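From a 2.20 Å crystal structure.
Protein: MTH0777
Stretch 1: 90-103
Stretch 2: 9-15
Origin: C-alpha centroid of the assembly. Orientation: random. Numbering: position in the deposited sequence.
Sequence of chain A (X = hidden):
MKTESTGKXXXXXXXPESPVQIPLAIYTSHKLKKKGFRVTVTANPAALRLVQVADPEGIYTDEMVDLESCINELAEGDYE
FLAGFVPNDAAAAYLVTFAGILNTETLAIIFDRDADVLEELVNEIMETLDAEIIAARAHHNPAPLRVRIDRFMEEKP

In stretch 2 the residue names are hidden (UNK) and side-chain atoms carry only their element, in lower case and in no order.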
# COMPACT_ATOMS: atom_id res chain seq x y z
N ALA A 90 -5.93 18.80 -7.07
CA ALA A 90 -4.96 19.25 -6.09
C ALA A 90 -3.60 18.65 -6.40
O ALA A 90 -2.60 19.35 -6.35
CB ALA A 90 -5.38 18.90 -4.66
N ALA A 91 -3.57 17.36 -6.71
CA ALA A 91 -2.32 16.69 -7.01
C ALA A 91 -1.69 17.25 -8.28
O ALA A 91 -0.48 17.43 -8.32
CB ALA A 91 -2.50 15.16 -7.12
N ALA A 92 -2.51 17.56 -9.29
CA ALA A 92 -1.96 18.12 -10.53
C ALA A 92 -1.33 19.50 -10.28
O ALA A 92 -0.23 19.77 -10.78
CB ALA A 92 -3.01 18.19 -11.64
N ALA A 93 -1.96 20.32 -9.45
CA ALA A 93 -1.40 21.65 -9.16
C ALA A 93 -0.05 21.52 -8.47
O ALA A 93 0.88 22.25 -8.78
CB ALA A 93 -2.37 22.50 -8.32
N TYR A 94 0.07 20.58 -7.53
CA TYR A 94 1.35 20.40 -6.84
C TYR A 94 2.43 20.00 -7.83
O TYR A 94 3.54 20.53 -7.78
CB TYR A 94 1.23 19.34 -5.74
CG TYR A 94 0.98 19.92 -4.36
CD1 TYR A 94 -0.21 19.68 -3.68
CD2 TYR A 94 1.93 20.74 -3.75
CE1 TYR A 94 -0.45 20.24 -2.42
CE2 TYR A 94 1.70 21.30 -2.49
CZ TYR A 94 0.50 21.05 -1.84
OH TYR A 94 0.28 21.61 -0.60
N LEU A 95 2.12 19.07 -8.73
CA LEU A 95 3.09 18.62 -9.72
C LEU A 95 3.54 19.81 -10.58
O LEU A 95 4.72 19.92 -10.91
CB LEU A 95 2.51 17.52 -10.62
CG LEU A 95 3.47 17.02 -11.72
CD1 LEU A 95 4.77 16.54 -11.07
CD2 LEU A 95 2.84 15.93 -12.58
N VAL A 96 2.60 20.69 -10.93
CA VAL A 96 2.91 21.87 -11.75
C VAL A 96 3.92 22.74 -11.00
O VAL A 96 4.96 23.12 -11.55
CB VAL A 96 1.63 22.70 -12.06
CG1 VAL A 96 1.99 24.05 -12.75
CG2 VAL A 96 0.70 21.90 -12.97
N THR A 97 3.65 22.97 -9.72
CA THR A 97 4.52 23.80 -8.90
C THR A 97 5.91 23.18 -8.81
O THR A 97 6.90 23.86 -9.06
CB THR A 97 3.95 23.99 -7.48
OG1 THR A 97 2.66 24.61 -7.54
CG2 THR A 97 4.89 24.88 -6.66
N PHE A 98 5.98 21.90 -8.49
CA PHE A 98 7.28 21.25 -8.38
C PHE A 98 8.04 21.25 -9.69
O PHE A 98 9.26 21.36 -9.71
CB PHE A 98 7.12 19.81 -7.87
CG PHE A 98 6.88 19.71 -6.38
CD1 PHE A 98 7.89 20.03 -5.47
CD2 PHE A 98 5.66 19.26 -5.89
CE1 PHE A 98 7.68 19.90 -4.10
CE2 PHE A 98 5.44 19.13 -4.51
CZ PHE A 98 6.45 19.44 -3.62
N ALA A 99 7.32 21.12 -10.80
CA ALA A 99 7.96 21.10 -12.10
C ALA A 99 8.52 22.46 -12.50
O ALA A 99 9.57 22.52 -13.11
CB ALA A 99 6.98 20.59 -13.16
N GLY A 100 7.83 23.53 -12.11
CA GLY A 100 8.28 24.88 -12.44
C GLY A 100 9.58 25.21 -11.75
O GLY A 100 10.44 25.90 -12.30
N ILE A 101 9.74 24.67 -10.55
CA ILE A 101 10.94 24.87 -9.75
C ILE A 101 12.11 24.01 -10.23
O ILE A 101 13.24 24.49 -10.36
CB ILE A 101 10.66 24.51 -8.28
CG1 ILE A 101 9.67 25.51 -7.68
CG2 ILE A 101 11.99 24.42 -7.49
CD1 ILE A 101 9.19 25.13 -6.27
N LEU A 102 11.85 22.73 -10.49
CA LEU A 102 12.91 21.81 -10.92
C LEU A 102 13.33 21.87 -12.38
O LEU A 102 14.49 21.57 -12.69
CB LEU A 102 12.57 20.37 -10.51
CG LEU A 102 12.66 20.15 -9.01
CD1 LEU A 102 11.98 18.81 -8.63
CD2 LEU A 102 14.11 20.19 -8.57
N ASN A 103 12.40 22.21 -13.28
CA ASN A 103 12.70 22.33 -14.71
C ASN A 103 13.53 21.14 -15.22
O ASN A 103 14.57 21.31 -15.87
CB ASN A 103 13.46 23.66 -14.94
CG ASN A 103 13.76 23.94 -16.42
OD1 ASN A 103 12.94 23.68 -17.29
ND2 ASN A 103 14.94 24.51 -16.68
N UNK A 9 16.00 11.68 -7.61
CA UNK A 9 14.67 11.81 -8.15
C UNK A 9 13.70 12.18 -7.04
O UNK A 9 13.90 11.82 -5.88
c UNK A 9 14.24 10.53 -8.83
N UNK A 10 12.72 13.01 -7.38
CA UNK A 10 11.71 13.42 -6.41
C UNK A 10 10.38 12.85 -6.89
O UNK A 10 10.02 12.98 -8.06
c UNK A 10 11.61 14.94 -6.29
c UNK A 10 10.91 15.07 -3.91
c UNK A 10 10.47 17.02 -5.44
c UNK A 10 10.55 15.48 -5.32
N UNK A 11 9.68 12.21 -5.96
CA UNK A 11 8.39 11.59 -6.23
C UNK A 11 7.32 12.29 -5.41
O UNK A 11 7.38 12.30 -4.17
c UNK A 11 8.45 10.09 -5.89
se UNK A 11 7.34 7.40 -6.07
c UNK A 11 7.16 9.35 -6.20
c UNK A 11 8.56 7.15 -7.54
N UNK A 12 6.31 12.81 -6.10
CA UNK A 12 5.22 13.56 -5.45
C UNK A 12 3.95 12.73 -5.42
O UNK A 12 3.53 12.20 -6.46
c UNK A 12 6.21 15.70 -6.30
c UNK A 12 4.93 14.87 -6.20
c UNK A 12 3.82 15.67 -5.53
N UNK A 13 3.32 12.63 -4.24
CA UNK A 13 2.09 11.86 -4.10
C UNK A 13 0.88 12.71 -3.75
O UNK A 13 0.99 13.74 -3.08
c UNK A 13 3.49 8.86 -1.98
c UNK A 13 3.51 9.88 -3.12
c UNK A 13 2.26 10.76 -3.04
c UNK A 13 3.59 9.18 -4.46
N UNK A 14 -0.29 12.24 -4.20
CA UNK A 14 -1.53 12.94 -3.94
C UNK A 14 -2.24 12.35 -2.73
O UNK A 14 -1.71 11.43 -2.08
N UNK A 15 -3.41 12.88 -2.39
CA UNK A 15 -4.14 12.37 -1.24
C UNK A 15 -4.38 10.87 -1.49
O UNK A 15 -4.69 10.45 -2.61
c UNK A 15 -5.47 13.12 -1.04
s UNK A 15 -6.88 12.47 -1.98

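Position 9 carries one side-chain atom, a carbon. That is a CB and nothing more. It is out of reach of stretch 1 and touches none of it. A lone carbon on CA means alanine, so this is Ala-9. It is buried and lies in the strand.

Position 10 has four side-chain carbons. The chain runs from CB to a second carbon and forks there into two ends. The CA-to-CB bond points toward the helix. One end of the fork lies 4.0 Å from CD1 of Phe-98 and also 4.0 Å from CD1 of Leu-102. Four carbons forked at the second make leucine: Leu-10. The atom in both contacts is CD2 of Leu-10. The rotamer is t for chi1 and p for chi2.

Position 11 has three carbons and one selenium. The order is carbon, carbon, selenium, carbon, without a branch. Selenium in this place identifies methionine in its selenium form, so the residue is Met-11, present as selenomethionine. Strand neighbours alternate sides, and this side chain is out of reach of the helix.

Position 12 has three carbons. CB carries the other two directly, so the branch is at CB. One of the two lies 3.6 Å from CD2 of Phe-98, and the other lies 4.5 Å from CB of Tyr-94. Three carbons branched at CB make valine: Val-12. The first of these atoms is CG2 and the second is CG1. Chi1 is t. No other residue of the stretch has more area covered by the helix.

Position 13 again has four carbons, forked at the second. Its CA-to-CB bond points away from stretch 1, and the side chain makes no contact with it. The pattern is leucine, Leu-13, with rotamer m, t. It is buried, but not against this helix.

Position 14 has no side-chain atoms. Its CA lies 4.0 Å from CB of Ala-91. The residue is glycine, Gly-14. An ideal CB here would point toward the helix and sit 3.0 Å from CB of Ala-91, which is a clash. The bare CA lets the two backbones come near, with the CA atoms of Ala-91 and Gly-14 4.9 Å apart.

Position 15 has one carbon followed by one sulfur. That is cysteine, Cys-15, with chi1 p. Its CA-to-CB bond points sideways, and its side chain makes no contact with stretch 1.

The contact is apolar packing, with no hydrogen bond across it. The helix and strand run nearly antiparallel, at 159°, with axes 10.0 Å apart at closest approach. Ala-91, Tyr-94, Phe-98 and Leu-102 follow one another at helical spacing and line one side of the helix. Leu-10 and Val-12, two residues apart, present their side chains to that side. The ring of Phe-98 meets both of them obliquely. Together the stretches bury 270 Å².

Stretch 2 9-15: ALMVLGC
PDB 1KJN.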